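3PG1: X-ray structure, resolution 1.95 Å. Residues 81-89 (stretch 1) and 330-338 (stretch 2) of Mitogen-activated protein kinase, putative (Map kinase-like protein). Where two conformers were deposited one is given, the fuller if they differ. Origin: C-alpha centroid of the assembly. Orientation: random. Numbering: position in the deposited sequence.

Stretch 1, residues 81-89: RLLNHFHHP
Stretch 2, residues 330-338: TEGLSERFH

Residues 81-89 carry the last part of a helix, which begins earlier in the chain, into a non-helical segment, extended at Phe86 and His88; residues 330-338 form no regular helix or strand and pack against them from far along the same chain. The two segments run in opposite directions, with Phe86 CA 5.9 Å from Ser334 CA and His88 CA 5.5 Å from Gly332 CA. Together they bury 543 Å². Arg81 and Leu82 are helical (phi/psi -59/-40° and -67/-42°), whereas Phe86 (-99/151°) and His88 (-138/142°) are extended, with His87 at -145/71° between them. A type II turn spans Thr330 to Leu333, with Glu331 at -77/135° and Gly332 at 68/21°. From Leu333 (-76/155°) the chain stays extended through Ser334 (-105/156°), Glu335 (-70/171°), Arg336 (-56/129°), Phe337 (-76/134°) and His338 (-131/128°).

Direct hydrogen bonds across the contact all end on backbone carbonyls. Arg81, with chi angles of -75, -141, 45 and -127°, donates from NH1 to His338 O at 2.7 Å; its NH2 makes a second, weak bond to His338 O at 3.2 Å. This carbonyl lies near the guanidinium plane, so the N-H groups can address it from the edge. His85 is in a t rotamer with chi2 of 75°, and its NE2 donates to Glu335 O at 2.6 Å, again near the ring plane. Ser334 (chi1 -81°, m) points its CA-to-CB bond toward the first segment and donates from OG to His85 O at 2.7 Å. His85 thus engages the opposing segment through both its backbone and its ring.

Phe337, whose 116 Å² of covered surface is the largest in the contact, supplies the aromatic packing. Its t rotamer, with chi2 of 76°, directs the ring edge toward the face of His85; the centroids are 5.2 Å apart and the planes meet at 79°. Phe337 CB also lies over that face, 3.9 Å from the His85 ring centroid. Leu82 (chi1 -92°, chi2 167°) covers a face of Phe337, its CD2 sitting 3.7 Å from the ring centroid and just 8° off the normal. Phe337 CE1 in turn lies over the Arg81 guanidinium, 3.8 Å from Arg81 NH2, while His338 O lies at the guanidinium edge.

Around the turn, waters link the two segments. Water 2 accepts from His87 N at 2.9 Å and donates to Gly332 O and Ser334 OG, both at 2.8 Å. Water 3 lies 2.7 Å from His88 NE2 and donates to Glu331 O at 2.6 Å. The His88 ring (chi1 -171°, t; chi2 -81°) presents its edge to the turn, with CD2 3.5 Å from Gly332 O. An ideal CB on Gly332 would lie a tight 3.1 Å from His88 CD2, and the positive phi also favours glycine. At the other end, water 1 accepts from Arg81 NH2 at 2.8 Å and His338 N at 2.9 Å, reinforcing the direct guanidinium contact.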

# COMPACT_ATOMS: atom_id res chain seq x y z
N ARG A 81 -2.00 -9.52 -11.40
CA ARG A 81 -1.39 -10.74 -10.86
C ARG A 81 -1.13 -10.61 -9.35
O ARG A 81 -1.38 -11.56 -8.62
CB ARG A 81 -0.08 -11.07 -11.63
CG ARG A 81 -0.36 -11.65 -13.05
CD ARG A 81 0.60 -12.77 -13.45
NE ARG A 81 0.77 -13.71 -12.34
CZ ARG A 81 1.94 -14.09 -11.85
NH1 ARG A 81 3.07 -13.68 -12.42
NH2 ARG A 81 1.99 -14.90 -10.81
N LEU A 82 -0.67 -9.42 -8.89
CA LEU A 82 -0.41 -9.15 -7.48
C LEU A 82 -1.68 -9.16 -6.67
O LEU A 82 -1.68 -9.75 -5.59
CB LEU A 82 0.32 -7.82 -7.30
CG LEU A 82 1.82 -7.92 -7.28
CD1 LEU A 82 2.46 -6.56 -7.41
CD2 LEU A 82 2.30 -8.64 -6.02
N LEU A 83 -2.77 -8.56 -7.21
CA LEU A 83 -4.08 -8.54 -6.53
C LEU A 83 -4.63 -9.93 -6.35
O LEU A 83 -5.15 -10.27 -5.30
CB LEU A 83 -5.10 -7.71 -7.31
CG LEU A 83 -5.25 -6.23 -6.94
CD1 LEU A 83 -6.31 -5.58 -7.85
CD2 LEU A 83 -5.64 -6.04 -5.46
N ASN A 84 -4.45 -10.75 -7.39
CA ASN A 84 -4.94 -12.11 -7.46
C ASN A 84 -4.08 -13.15 -6.75
O ASN A 84 -4.52 -14.28 -6.57
CB ASN A 84 -5.15 -12.47 -8.94
CG ASN A 84 -6.27 -13.44 -9.18
OD1 ASN A 84 -7.24 -13.51 -8.42
ND2 ASN A 84 -6.14 -14.23 -10.23
N HIS A 85 -2.87 -12.75 -6.31
CA HIS A 85 -1.92 -13.62 -5.60
C HIS A 85 -2.31 -13.88 -4.13
O HIS A 85 -2.02 -14.95 -3.60
CB HIS A 85 -0.51 -13.01 -5.70
CG HIS A 85 0.56 -13.91 -5.17
ND1 HIS A 85 0.99 -15.01 -5.89
CD2 HIS A 85 1.23 -13.87 -4.00
CE1 HIS A 85 1.88 -15.61 -5.12
NE2 HIS A 85 2.06 -14.96 -3.97
N PHE A 86 -2.91 -12.90 -3.47
CA PHE A 86 -3.28 -13.01 -2.03
C PHE A 86 -4.75 -13.36 -1.84
O PHE A 86 -5.57 -12.96 -2.64
CB PHE A 86 -2.97 -11.69 -1.31
CG PHE A 86 -1.50 -11.38 -1.39
CD1 PHE A 86 -0.60 -11.98 -0.50
CD2 PHE A 86 -0.99 -10.58 -2.40
CE1 PHE A 86 0.76 -11.76 -0.62
CE2 PHE A 86 0.39 -10.36 -2.52
CZ PHE A 86 1.25 -10.93 -1.62
N HIS A 87 -5.07 -14.06 -0.74
CA HIS A 87 -6.42 -14.42 -0.33
C HIS A 87 -6.38 -14.35 1.16
O HIS A 87 -6.31 -15.37 1.85
CB HIS A 87 -6.78 -15.85 -0.81
CG HIS A 87 -6.66 -15.99 -2.29
ND1 HIS A 87 -5.49 -16.46 -2.88
CD2 HIS A 87 -7.52 -15.62 -3.27
CE1 HIS A 87 -5.70 -16.40 -4.19
NE2 HIS A 87 -6.91 -15.91 -4.47
N HIS A 88 -6.29 -13.11 1.67
CA HIS A 88 -6.12 -12.90 3.10
C HIS A 88 -7.01 -11.75 3.56
O HIS A 88 -7.10 -10.76 2.84
CB HIS A 88 -4.62 -12.62 3.40
CG HIS A 88 -4.30 -12.61 4.86
ND1 HIS A 88 -4.54 -11.48 5.64
CD2 HIS A 88 -3.74 -13.56 5.63
CE1 HIS A 88 -4.15 -11.79 6.86
NE2 HIS A 88 -3.66 -13.03 6.91
N PRO A 89 -7.62 -11.83 4.76
CA PRO A 89 -8.51 -10.74 5.21
C PRO A 89 -7.90 -9.34 5.29
O PRO A 89 -8.63 -8.37 5.25
CB PRO A 89 -8.99 -11.20 6.61
CG PRO A 89 -8.69 -12.64 6.71
CD PRO A 89 -7.56 -12.93 5.76
N THR A 330 1.03 -17.66 10.17
CA THR A 330 1.08 -18.68 9.10
C THR A 330 -0.24 -18.91 8.37
O THR A 330 -0.22 -19.47 7.28
CB THR A 330 1.56 -20.02 9.69
OG1 THR A 330 0.68 -20.35 10.74
CG2 THR A 330 3.03 -19.98 10.19
N GLU A 331 -1.36 -18.49 8.94
CA GLU A 331 -2.66 -18.74 8.27
C GLU A 331 -2.92 -17.81 7.12
O GLU A 331 -2.70 -16.61 7.25
CB GLU A 331 -3.83 -18.68 9.26
CG GLU A 331 -4.04 -19.94 10.06
CD GLU A 331 -4.35 -21.17 9.22
OE1 GLU A 331 -3.49 -22.07 9.19
OE2 GLU A 331 -5.40 -21.20 8.54
N GLY A 332 -3.40 -18.37 6.01
CA GLY A 332 -3.75 -17.61 4.80
C GLY A 332 -2.58 -16.99 4.07
O GLY A 332 -2.73 -15.99 3.35
N LEU A 333 -1.38 -17.51 4.29
CA LEU A 333 -0.23 -16.94 3.57
C LEU A 333 -0.27 -17.43 2.14
O LEU A 333 -0.77 -18.50 1.88
CB LEU A 333 1.10 -17.41 4.18
CG LEU A 333 1.44 -16.91 5.58
CD1 LEU A 333 2.83 -17.40 5.99
CD2 LEU A 333 1.40 -15.40 5.66
N SER A 334 0.32 -16.67 1.25
CA SER A 334 0.53 -17.03 -0.14
C SER A 334 2.03 -17.37 -0.27
O SER A 334 2.87 -16.88 0.49
CB SER A 334 0.26 -15.83 -1.04
OG SER A 334 -1.14 -15.73 -1.21
N GLU A 335 2.33 -18.18 -1.28
CA GLU A 335 3.69 -18.57 -1.68
C GLU A 335 4.38 -17.34 -2.28
O GLU A 335 3.73 -16.32 -2.53
CB GLU A 335 3.63 -19.69 -2.74
CG GLU A 335 2.92 -20.97 -2.33
CD GLU A 335 2.63 -21.98 -3.42
OE1 GLU A 335 2.48 -21.58 -4.60
OE2 GLU A 335 2.50 -23.18 -3.09
N ARG A 336 5.70 -17.42 -2.53
CA ARG A 336 6.44 -16.34 -3.14
C ARG A 336 5.85 -15.90 -4.47
O ARG A 336 5.54 -16.74 -5.32
CB ARG A 336 7.93 -16.72 -3.19
CG ARG A 336 8.86 -15.74 -3.89
CD ARG A 336 10.28 -16.13 -3.61
NE ARG A 336 10.66 -15.80 -2.23
CZ ARG A 336 11.12 -14.61 -1.84
NH1 ARG A 336 11.27 -13.63 -2.72
NH2 ARG A 336 11.41 -14.39 -0.57
N PHE A 337 5.63 -14.58 -4.63
CA PHE A 337 5.13 -14.01 -5.88
C PHE A 337 6.29 -13.98 -6.89
O PHE A 337 7.42 -13.62 -6.55
CB PHE A 337 4.54 -12.60 -5.66
CG PHE A 337 4.07 -11.94 -6.94
CD1 PHE A 337 2.88 -12.32 -7.55
CD2 PHE A 337 4.84 -10.94 -7.55
CE1 PHE A 337 2.46 -11.72 -8.74
CE2 PHE A 337 4.41 -10.33 -8.73
CZ PHE A 337 3.24 -10.75 -9.34
N HIS A 338 6.01 -14.42 -8.12
CA HIS A 338 6.96 -14.42 -9.23
C HIS A 338 6.28 -13.79 -10.43
O HIS A 338 5.15 -14.16 -10.77
CB HIS A 338 7.43 -15.84 -9.60
CG HIS A 338 8.21 -16.55 -8.53
ND1 HIS A 338 7.67 -17.63 -7.84
CD2 HIS A 338 9.46 -16.31 -8.08
CE1 HIS A 338 8.62 -18.01 -6.99
NE2 HIS A 338 9.71 -17.24 -7.08
O HOH W 1 3.73 -16.01 -8.87
O HOH W 2 -2.72 -14.80 0.84
O HOH W 3 -2.76 -14.62 8.96